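Local coordinates for iron transport multicopper oxidase FET3 (Saccharomyces cerevisiae, PDB 1ZPU), which oxidises ferrous to ferric iron with molecular oxygen at the cell surface for high-affinity uptake through the permease FTR1, and also oxidises cuprous ions, at residues Met59-Leu64 with Met89-Thr94; Ala251-Phe256 with Asn271-Met276; Ile339-Pro344 with Ser367-Phe372. All coordinates share one frame; numbering follows the deposited sequence.

Contact 1 of 3, residues Met59-Leu64 with Met89-Thr94. With CU1 (copper (I) ion), chain B; CU1 (copper (I) ion), chain C; NAG (2-acetamido-2-deoxy-beta-D-glucopyranose), chain K.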
loop_
_atom_site.group_PDB
_atom_site.type_symbol
_atom_site.label_atom_id
_atom_site.label_comp_id
_atom_site.label_asym_id
_atom_site.label_seq_id
_atom_site.Cartn_x
_atom_site.Cartn_y
_atom_site.Cartn_z
ATOM N N MET A 59 -13.130 0.354 -0.269
ATOM C CA MET A 59 -12.234 0.877 0.758
ATOM C C MET A 59 -11.468 -0.264 1.355
ATOM O O MET A 59 -12.057 -1.264 1.765
ATOM C CB MET A 59 -13.016 1.592 1.858
ATOM C CG MET A 59 -12.151 2.328 2.875
ATOM S SD MET A 59 -13.001 3.761 3.583
ATOM C CE MET A 59 -14.373 2.938 4.363
ATOM N N HIS A 60 -10.150 -0.104 1.394
ATOM C CA HIS A 60 -9.256 -1.103 1.938
ATOM C C HIS A 60 -8.552 -0.518 3.144
ATOM O O HIS A 60 -8.138 0.629 3.116
ATOM C CB HIS A 60 -8.230 -1.493 0.884
ATOM C CG HIS A 60 -7.053 -2.244 1.431
ATOM N ND1 HIS A 60 -7.184 -3.364 2.221
ATOM C CD2 HIS A 60 -5.725 -2.051 1.275
ATOM C CE1 HIS A 60 -5.990 -3.815 2.548
ATOM N NE2 HIS A 60 -5.088 -3.041 1.981
ATOM N N PHE A 61 -8.410 -1.311 4.200
ATOM C CA PHE A 61 -7.733 -0.870 5.410
ATOM C C PHE A 61 -6.348 -1.492 5.491
ATOM O O PHE A 61 -6.185 -2.648 5.878
ATOM C CB PHE A 61 -8.610 -1.147 6.621
ATOM C CG PHE A 61 -9.998 -0.633 6.447
ATOM C CD1 PHE A 61 -10.975 -1.421 5.808
ATOM C CD2 PHE A 61 -10.323 0.661 6.838
ATOM C CE1 PHE A 61 -12.250 -0.934 5.597
ATOM C CE2 PHE A 61 -11.607 1.156 6.627
ATOM C CZ PHE A 61 -12.569 0.358 6.011
ATOM N N HIS A 62 -5.361 -0.698 5.091
ATOM C CA HIS A 62 -4.022 -1.170 4.791
ATOM C C HIS A 62 -3.309 -1.668 6.022
ATOM O O HIS A 62 -3.039 -0.898 6.948
ATOM C CB HIS A 62 -3.203 -0.042 4.172
ATOM C CG HIS A 62 -1.861 -0.481 3.686
ATOM N ND1 HIS A 62 -1.508 -0.449 2.356
ATOM C CD2 HIS A 62 -0.789 -0.977 4.352
ATOM C CE1 HIS A 62 -0.276 -0.903 2.224
ATOM N NE2 HIS A 62 0.181 -1.236 3.417
ATOM N N GLY A 63 -2.974 -2.953 6.018
ATOM C CA GLY A 63 -2.125 -3.512 7.063
ATOM C C GLY A 63 -2.894 -4.380 8.028
ATOM O O GLY A 63 -2.323 -5.247 8.681
ATOM N N LEU A 64 -4.197 -4.148 8.112
ATOM C CA LEU A 64 -5.065 -4.908 8.984
ATOM C C LEU A 64 -5.188 -6.340 8.475
ATOM O O LEU A 64 -5.337 -6.571 7.279
ATOM C CB LEU A 64 -6.416 -4.208 9.060
ATOM C CG LEU A 64 -6.616 -3.122 10.130
ATOM C CD1 LEU A 64 -5.480 -2.123 10.281
ATOM C CD2 LEU A 64 -7.928 -2.400 9.907
ATOM N N MET A 89 -21.978 -0.125 1.163
ATOM C CA MET A 89 -21.366 -1.307 1.746
ATOM C C MET A 89 -21.002 -1.069 3.214
ATOM O O MET A 89 -20.510 0.000 3.578
ATOM C CB MET A 89 -20.176 -1.782 0.904
ATOM C CG MET A 89 -19.209 -2.726 1.621
ATOM S SD MET A 89 -18.396 -3.994 0.619
ATOM C CE MET A 89 -18.219 -3.197 -0.956
ATOM N N LEU A 90 -21.289 -2.061 4.051
ATOM C CA LEU A 90 -20.918 -2.007 5.448
ATOM C C LEU A 90 -19.640 -2.792 5.672
ATOM O O LEU A 90 -19.588 -3.995 5.424
ATOM C CB LEU A 90 -22.047 -2.526 6.337
ATOM C CG LEU A 90 -21.735 -2.715 7.827
ATOM C CD1 LEU A 90 -21.323 -1.407 8.526
ATOM C CD2 LEU A 90 -22.914 -3.345 8.514
ATOM N N TYR A 91 -18.607 -2.089 6.118
ATOM C CA TYR A 91 -17.353 -2.706 6.522
ATOM C C TYR A 91 -17.403 -2.898 8.035
ATOM O O TYR A 91 -17.423 -1.929 8.786
ATOM C CB TYR A 91 -16.160 -1.832 6.089
ATOM C CG TYR A 91 -15.927 -1.819 4.587
ATOM C CD1 TYR A 91 -16.426 -0.793 3.787
ATOM C CD2 TYR A 91 -15.216 -2.845 3.964
ATOM C CE1 TYR A 91 -16.223 -0.784 2.395
ATOM C CE2 TYR A 91 -15.000 -2.847 2.577
ATOM C CZ TYR A 91 -15.508 -1.816 1.796
ATOM O OH TYR A 91 -15.291 -1.826 0.427
ATOM N N ASN A 92 -17.440 -4.152 8.470
ATOM C CA ASN A 92 -17.691 -4.489 9.858
ATOM C C ASN A 92 -16.643 -5.480 10.308
ATOM O O ASN A 92 -16.684 -6.644 9.928
ATOM C CB ASN A 92 -19.087 -5.096 9.966
ATOM C CG ASN A 92 -19.567 -5.266 11.394
ATOM O OD1 ASN A 92 -18.780 -5.227 12.351
ATOM N ND2 ASN A 92 -20.885 -5.443 11.539
ATOM N N PHE A 93 -15.691 -5.010 11.104
ATOM C CA PHE A 93 -14.548 -5.828 11.498
ATOM C C PHE A 93 -13.989 -5.423 12.848
ATOM O O PHE A 93 -14.166 -4.293 13.289
ATOM C CB PHE A 93 -13.448 -5.784 10.431
ATOM C CG PHE A 93 -12.867 -4.414 10.198
ATOM C CD1 PHE A 93 -11.722 -4.003 10.868
ATOM C CD2 PHE A 93 -13.446 -3.543 9.290
ATOM C CE1 PHE A 93 -11.169 -2.734 10.645
ATOM C CE2 PHE A 93 -12.898 -2.274 9.068
ATOM C CZ PHE A 93 -11.759 -1.871 9.745
ATOM N N THR A 94 -13.314 -6.362 13.499
ATOM C CA THR A 94 -12.638 -6.096 14.762
ATOM C C THR A 94 -11.159 -5.926 14.489
ATOM O O THR A 94 -10.693 -6.148 13.367
ATOM C CB THR A 94 -12.812 -7.234 15.752
ATOM O OG1 THR A 94 -13.669 -8.224 15.182
ATOM C CG2 THR A 94 -13.421 -6.728 17.038
HETATM CU CU CU1 B . -3.132 -3.675 2.274
HETATM CU CU CU1 C . -2.556 0.078 0.800
HETATM C C1 NAG K . -21.301 -6.263 12.648
HETATM C C2 NAG K . -22.776 -6.664 12.542
HETATM C C3 NAG K . -23.215 -7.289 13.858
HETATM C C4 NAG K . -22.316 -8.478 14.170
HETATM C C5 NAG K . -20.825 -8.202 13.943
HETATM C C6 NAG K . -20.047 -9.517 13.872
HETATM C C7 NAG K . -24.140 -4.538 12.608
HETATM C C8 NAG K . -25.036 -4.629 13.822
HETATM N N2 NAG K . -23.711 -5.658 12.034
HETATM O O3 NAG K . -24.547 -7.758 13.743
HETATM O O4 NAG K . -22.547 -8.876 15.503
HETATM O O5 NAG K . -20.576 -7.472 12.748
HETATM O O6 NAG K . -20.808 -10.499 13.194
HETATM O O7 NAG K . -23.850 -3.443 12.140
#
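Phe61, Tyr91 and Phe93 form an aromatic cluster in the core of the first cupredoxin domain, on the side of strand 60-62 turned away from the copper cluster. Phe61 leads with CE1, which lies 3.9 Å from Tyr91 CD2; the two rings make a T-shaped pair, the edge of Phe61 toward the face of Tyr91, with centroids 5.6 Å apart and planes at 72°. Over one face of Phe61 comes Phe93 CE2, toward the rim and 3.8 Å from Phe61 CE1, the planes inclined at 47°. Phe93 CG lies between its backbone N and carbonyl carbon (chi1 62°), the rotamer from which the ring meets both Phe61 and Leu64. Leu64 crosses Phe93 at about a right angle, CD2 against CE1. Strands 60-62 and 88-94 belong to different sheets of the beta-sandwich, so these side chains meet between the sheets, where Phe120 also touches Phe61, Leu64 and Phe93. One hydrogen bond links the two segments, from Met59 N to Tyr91 OH at 3.1 Å; the same hydroxyl is hydrogen-bonded to Gln80 OE1. A phenylalanine in place of Tyr91 would probably keep the ring packing but leave the Met59 amide and Gln80 OE1 without this buried partner. His60, pointing away from strand 88-94, binds the type 2 copper through NE2 at 2.1 Å, together with His395. His62, within a type II beta turn from Phe61 to Leu64, binds a type 3 copper through ND1 at 1.9 Å, with His105 and His464. On strand 88-94, Asn92 carries an N-linked glycan through ND2.

Contact 2 of 3, residues Ala251-Phe256 with Asn271-Met276. With NAG (2-acetamido-2-deoxy-beta-D-glucopyranose), chain L.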
loop_
_atom_site.group_PDB
_atom_site.type_symbol
_atom_site.label_atom_id
_atom_site.label_comp_id
_atom_site.label_asym_id
_atom_site.label_seq_id
_atom_site.Cartn_x
_atom_site.Cartn_y
_atom_site.Cartn_z
ATOM N N ALA A 251 13.586 23.507 9.427
ATOM C CA ALA A 251 12.914 23.044 8.224
ATOM C C ALA A 251 12.549 21.563 8.317
ATOM O O ALA A 251 13.395 20.733 8.676
ATOM C CB ALA A 251 13.800 23.285 7.034
ATOM N N ILE A 252 11.285 21.246 8.035
ATOM C CA ILE A 252 10.827 19.870 7.832
ATOM C C ILE A 252 10.883 19.649 6.325
ATOM O O ILE A 252 10.239 20.356 5.557
ATOM C CB ILE A 252 9.372 19.657 8.328
ATOM C CG1 ILE A 252 9.236 19.954 9.818
ATOM C CG2 ILE A 252 8.888 18.233 8.020
ATOM C CD1 ILE A 252 7.805 20.150 10.245
ATOM N N MET A 253 11.665 18.671 5.902
ATOM C CA MET A 253 12.029 18.540 4.501
ATOM C C MET A 253 11.542 17.236 3.886
ATOM O O MET A 253 11.759 16.163 4.440
ATOM C CB MET A 253 13.544 18.624 4.400
ATOM C CG MET A 253 14.028 19.216 3.098
ATOM S SD MET A 253 13.899 21.010 2.992
ATOM C CE MET A 253 13.503 21.385 4.673
ATOM N N GLN A 254 10.871 17.338 2.748
ATOM C CA GLN A 254 10.524 16.158 1.954
ATOM C C GLN A 254 11.041 16.298 0.501
ATOM O O GLN A 254 11.001 17.387 -0.090
ATOM C CB GLN A 254 9.017 15.818 2.053
ATOM C CG GLN A 254 8.095 16.688 1.291
ATOM C CD GLN A 254 6.630 16.589 1.757
ATOM O OE1 GLN A 254 6.106 17.523 2.360
ATOM N NE2 GLN A 254 5.959 15.481 1.438
ATOM N N LYS A 255 11.547 15.201 -0.055
ATOM C CA LYS A 255 12.195 15.253 -1.365
ATOM C C LYS A 255 11.731 14.103 -2.251
ATOM O O LYS A 255 11.609 12.975 -1.770
ATOM C CB LYS A 255 13.716 15.188 -1.169
ATOM C CG LYS A 255 14.530 15.523 -2.392
ATOM C CD LYS A 255 16.010 15.324 -2.131
ATOM C CE LYS A 255 16.871 16.029 -3.168
ATOM N NZ LYS A 255 16.230 16.081 -4.519
ATOM N N PHE A 256 11.466 14.395 -3.527
ATOM C CA PHE A 256 11.119 13.375 -4.515
ATOM C C PHE A 256 12.257 12.369 -4.651
ATOM O O PHE A 256 13.439 12.740 -4.570
ATOM C CB PHE A 256 10.984 14.014 -5.891
ATOM C CG PHE A 256 9.592 14.396 -6.284
ATOM C CD1 PHE A 256 9.133 15.689 -6.085
ATOM C CD2 PHE A 256 8.776 13.488 -6.954
ATOM C CE1 PHE A 256 7.869 16.045 -6.483
ATOM C CE2 PHE A 256 7.506 13.834 -7.369
ATOM C CZ PHE A 256 7.041 15.110 -7.131
ATOM N N ASN A 271 12.165 19.341 -4.222
ATOM C CA ASN A 271 12.173 19.297 -2.766
ATOM C C ASN A 271 11.345 20.382 -2.109
ATOM O O ASN A 271 11.380 21.509 -2.521
ATOM C CB ASN A 271 13.594 19.117 -2.174
ATOM C CG ASN A 271 14.653 19.886 -2.908
ATOM O OD1 ASN A 271 14.594 21.099 -2.961
ATOM N ND2 ASN A 271 15.650 19.186 -3.458
ATOM N N ALA A 272 10.567 20.006 -1.108
ATOM C CA ALA A 272 9.582 20.887 -0.493
ATOM C C ALA A 272 9.894 21.136 0.983
ATOM O O ALA A 272 10.281 20.217 1.707
ATOM C CB ALA A 272 8.220 20.304 -0.637
ATOM N N THR A 273 9.731 22.386 1.418
ATOM C CA THR A 273 10.051 22.786 2.789
ATOM C C THR A 273 8.791 23.077 3.598
ATOM O O THR A 273 7.923 23.841 3.167
ATOM C CB THR A 273 10.936 24.076 2.856
ATOM O OG1 THR A 273 12.092 23.958 2.016
ATOM C CG2 THR A 273 11.356 24.374 4.273
ATOM N N SER A 274 8.714 22.472 4.777
ATOM C CA SER A 274 7.722 22.826 5.784
ATOM C C SER A 274 8.421 23.317 7.053
ATOM O O SER A 274 9.651 23.356 7.114
ATOM C CB SER A 274 6.813 21.651 6.100
ATOM O OG SER A 274 5.698 21.645 5.229
ATOM N N TYR A 275 7.648 23.701 8.065
ATOM C CA TYR A 275 8.221 24.439 9.177
ATOM C C TYR A 275 7.985 23.834 10.543
ATOM O O TYR A 275 6.859 23.737 11.011
ATOM C CB TYR A 275 7.707 25.879 9.188
ATOM C CG TYR A 275 7.567 26.460 7.818
ATOM C CD1 TYR A 275 6.310 26.806 7.322
ATOM C CD2 TYR A 275 8.684 26.646 7.000
ATOM C CE1 TYR A 275 6.165 27.329 6.062
ATOM C CE2 TYR A 275 8.548 27.169 5.733
ATOM C CZ TYR A 275 7.278 27.505 5.270
ATOM O OH TYR A 275 7.125 28.032 4.008
ATOM N N MET A 276 9.078 23.453 11.189
ATOM C CA MET A 276 9.059 23.170 12.616
ATOM C C MET A 276 9.282 24.489 13.375
ATOM O O MET A 276 10.390 25.053 13.385
ATOM C CB MET A 276 10.108 22.126 12.980
ATOM C CG MET A 276 10.002 21.620 14.386
ATOM S SD MET A 276 11.205 20.316 14.634
ATOM C CE MET A 276 11.210 20.160 16.417
HETATM C C1 NAG L . 16.970 19.829 -3.388
HETATM C C2 NAG L . 17.739 21.005 -3.977
HETATM C C3 NAG L . 19.182 20.669 -4.377
HETATM C C4 NAG L . 19.958 20.105 -3.208
HETATM C C5 NAG L . 19.153 18.888 -2.751
HETATM C C6 NAG L . 19.810 18.223 -1.545
HETATM C C7 NAG L . 16.837 22.844 -5.300
HETATM C C8 NAG L . 16.786 23.753 -4.103
HETATM N N2 NAG L . 17.028 21.529 -5.114
HETATM O O3 NAG L . 19.880 21.821 -4.786
HETATM O O4 NAG L . 21.260 19.800 -3.673
HETATM O O5 NAG L . 17.803 19.235 -2.401
HETATM O O6 NAG L . 19.692 19.076 -0.431
HETATM O O7 NAG L . 16.702 23.347 -6.416
#
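Ile252 sets CG1 anti to its carbonyl carbon (chi1 -60°), 3.9 Å from Met276 CB, while Met253 bends at chi2 (78°) and brings SD 3.6 Å from Thr273 OG1. The two segments lie on neighbouring antiparallel strands, 250-256 and 271-277, in a sheet of the second cupredoxin domain. Ile252 pairs with Ser274 and Gln254 with Ala272 as hydrogen-bonded pairs, each with two backbone bonds; Ser274 N to Ile252 O is 2.7 Å, whereas Ile252 N sits well above the carbonyl plane of Ser274, 55° out of it. The Ile252 side chain crosses that of Met276 at about a right angle, its CD1 3.7 Å from Met276 N, and Trp180 touches both side chains. On the face of Ile252 and Gln254, Gln254 NE2 is hydrogen-bonded to Gln201 OE1, and Ser274 OG to Leu178 N. On the other face Met253 lies beside Thr273, the two side chains pointing the same way, and its CE is 3.7 Å from Thr273 CG2. Lys255 runs alongside Asn271 in the same manner. Asn271 bears a glycan through ND2, and Lys255 CE lies 3.4 Å from O5 of that first N-acetylglucosamine.

Contact 3 of 3, residues Ile339-Pro344 with Ser367-Phe372; sequences ITYTAP and SNTHTF
Ile339 and His370 make the closely fitted half of this contact: Ile339 CD1 stands over the centre of the imidazole, 3.8 Å from its centroid and 11° off the ring normal, a CH-pi contact, while Ile339 CB lies 3.7 Å from His370 ND1 over the same ring. Ile339 CG1 is anti to the carbonyl carbon (chi1 -61°), which leaves CG2 anti to the backbone N, 3.8 Å from Asn368 ND2. Beside this apolar patch the backbones are joined by one hydrogen bond, Thr342 N to Asn368 O at 3.0 Å. Thr342 OG1 turns back to donate to Thr340 O at 2.9 Å, from above the carbonyl plane. The loop 339-344 follows strand 332-336 in one sheet of the third cupredoxin domain, and His370 leads into strand 371-374 at the edge of the other. Glu524, near the C-terminal end of the chain, ties the two segments together: its N is hydrogen-bonded to Asn368 OD1 and its OE1 to Thr340 N. Between the two segments contacts are sparser around Tyr341, Pro344 and Thr369. Thr369 O lies in the plane of the Tyr341 ring at its edge, 3.4 Å from CD1, a ring that also meets Phe460 edge-to-face, and Pro344 CG comes no nearer than 4.0 Å to Thr369 OG1. Ser367, exposed to solvent, meets the other segment through its carbonyl oxygen, at Ile339 CD1.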
loop_
_atom_site.group_PDB
_atom_site.type_symbol
_atom_site.label_atom_id
_atom_site.label_comp_id
_atom_site.label_asym_id
_atom_site.label_seq_id
_atom_site.Cartn_x
_atom_site.Cartn_y
_atom_site.Cartn_z
ATOM N N ILE A 339 2.203 -13.103 -16.734
ATOM C CA ILE A 339 0.802 -12.766 -16.449
ATOM C C ILE A 339 0.620 -11.318 -15.980
ATOM O O ILE A 339 1.312 -10.864 -15.067
ATOM C CB ILE A 339 0.200 -13.751 -15.400
ATOM C CG1 ILE A 339 0.237 -15.187 -15.941
ATOM C CG2 ILE A 339 -1.228 -13.363 -15.018
ATOM C CD1 ILE A 339 -0.162 -16.250 -14.941
ATOM N N THR A 340 -0.294 -10.601 -16.636
ATOM C CA THR A 340 -0.827 -9.334 -16.138
ATOM C C THR A 340 -2.116 -9.675 -15.437
ATOM O O THR A 340 -2.961 -10.369 -16.015
ATOM C CB THR A 340 -1.281 -8.408 -17.270
ATOM O OG1 THR A 340 -0.471 -8.599 -18.436
ATOM C CG2 THR A 340 -1.284 -6.956 -16.816
ATOM N N TYR A 341 -2.297 -9.178 -14.217
ATOM C CA TYR A 341 -3.536 -9.437 -13.502
ATOM C C TYR A 341 -4.741 -8.934 -14.287
ATOM O O TYR A 341 -4.820 -7.755 -14.643
ATOM C CB TYR A 341 -3.545 -8.836 -12.100
ATOM C CG TYR A 341 -4.895 -9.012 -11.451
ATOM C CD1 TYR A 341 -5.290 -10.252 -10.960
ATOM C CD2 TYR A 341 -5.798 -7.955 -11.374
ATOM C CE1 TYR A 341 -6.548 -10.430 -10.378
ATOM C CE2 TYR A 341 -7.055 -8.124 -10.795
ATOM C CZ TYR A 341 -7.418 -9.361 -10.298
ATOM O OH TYR A 341 -8.650 -9.538 -9.726
ATOM N N THR A 342 -5.667 -9.845 -14.558
ATOM C CA THR A 342 -6.900 -9.508 -15.236
ATOM C C THR A 342 -8.056 -10.001 -14.378
ATOM O O THR A 342 -8.236 -11.201 -14.215
ATOM C CB THR A 342 -6.951 -10.138 -16.627
ATOM O OG1 THR A 342 -5.629 -10.171 -17.189
ATOM C CG2 THR A 342 -7.867 -9.335 -17.523
ATOM N N ALA A 343 -8.812 -9.060 -13.823
ATOM C CA ALA A 343 -9.949 -9.340 -12.950
ATOM C C ALA A 343 -10.930 -10.360 -13.523
ATOM O O ALA A 343 -11.257 -10.308 -14.709
ATOM C CB ALA A 343 -10.678 -8.052 -12.619
ATOM N N PRO A 344 -11.392 -11.294 -12.678
ATOM C CA PRO A 344 -12.322 -12.328 -13.082
ATOM C C PRO A 344 -13.785 -11.860 -13.084
ATOM O O PRO A 344 -14.087 -10.756 -12.619
ATOM C CB PRO A 344 -12.102 -13.409 -12.026
ATOM C CG PRO A 344 -11.629 -12.694 -10.836
ATOM C CD PRO A 344 -11.028 -11.407 -11.256
ATOM N N SER A 367 -6.968 -18.615 -15.120
ATOM C CA SER A 367 -5.604 -18.695 -15.631
ATOM C C SER A 367 -4.935 -17.320 -15.711
ATOM O O SER A 367 -3.703 -17.221 -15.670
ATOM C CB SER A 367 -5.610 -19.329 -17.015
ATOM O OG SER A 367 -6.543 -18.667 -17.847
ATOM N N ASN A 368 -5.746 -16.268 -15.828
ATOM C CA ASN A 368 -5.228 -14.923 -16.055
ATOM C C ASN A 368 -5.378 -14.050 -14.811
ATOM O O ASN A 368 -5.449 -12.815 -14.862
ATOM C CB ASN A 368 -5.917 -14.279 -17.254
ATOM C CG ASN A 368 -4.959 -13.504 -18.115
ATOM O OD1 ASN A 368 -5.045 -13.559 -19.332
ATOM N ND2 ASN A 368 -4.022 -12.792 -17.492
ATOM N N THR A 369 -5.389 -14.728 -13.681
ATOM C CA THR A 369 -5.761 -14.128 -12.434
ATOM C C THR A 369 -4.561 -14.206 -11.483
ATOM O O THR A 369 -4.500 -13.508 -10.469
ATOM C CB THR A 369 -6.983 -14.886 -11.923
ATOM O OG1 THR A 369 -7.911 -13.978 -11.328
ATOM C CG2 THR A 369 -6.593 -16.019 -10.993
ATOM N N HIS A 370 -3.591 -15.031 -11.881
ATOM C CA HIS A 370 -2.390 -15.361 -11.108
ATOM C C HIS A 370 -2.681 -15.755 -9.669
ATOM O O HIS A 370 -2.191 -15.107 -8.730
ATOM C CB HIS A 370 -1.348 -14.246 -11.137
ATOM C CG HIS A 370 0.039 -14.746 -11.383
ATOM N ND1 HIS A 370 1.066 -13.928 -11.803
ATOM C CD2 HIS A 370 0.557 -15.997 -11.309
ATOM C CE1 HIS A 370 2.161 -14.650 -11.958
ATOM N NE2 HIS A 370 1.879 -15.909 -11.669
ATOM N N THR A 371 -3.470 -16.818 -9.508
ATOM C CA THR A 371 -3.866 -17.280 -8.184
ATOM C C THR A 371 -3.020 -18.450 -7.717
ATOM O O THR A 371 -2.761 -19.377 -8.474
ATOM C CB THR A 371 -5.374 -17.615 -8.108
ATOM O OG1 THR A 371 -6.121 -16.399 -7.984
ATOM C CG2 THR A 371 -5.684 -18.463 -6.905
ATOM N N PHE A 372 -2.574 -18.376 -6.469
ATOM C CA PHE A 372 -1.882 -19.477 -5.812
ATOM C C PHE A 372 -2.677 -19.932 -4.604
ATOM O O PHE A 372 -3.292 -19.109 -3.915
ATOM C CB PHE A 372 -0.500 -19.046 -5.349
ATOM C CG PHE A 372 0.403 -18.643 -6.460
ATOM C CD1 PHE A 372 0.298 -17.372 -7.035
ATOM C CD2 PHE A 372 1.369 -19.523 -6.934
ATOM C CE1 PHE A 372 1.139 -16.991 -8.069
ATOM C CE2 PHE A 372 2.217 -19.155 -7.958
ATOM C CZ PHE A 372 2.104 -17.884 -8.532
#

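The contacts follow one another along the chain, one in each of the three cupredoxin domains of this multicopper oxidase. None touches another: the centres of contacts 1 and 2 are about 32 Å apart, those of contacts 1 and 3 about 24 Å, and those of contacts 2 and 3, on opposite sides of the chain's centre, about 40 Å. Contact 1 joins two sheets of a sandwich, contact 2 pairs neighbours within a single sheet, and contact 3 joins a loop to the residues leading into an edge strand. Coppers held from 59-64 also take ligands from the third domain, whereas contact 2 lies far from the metals, at a glycosylated part of the second.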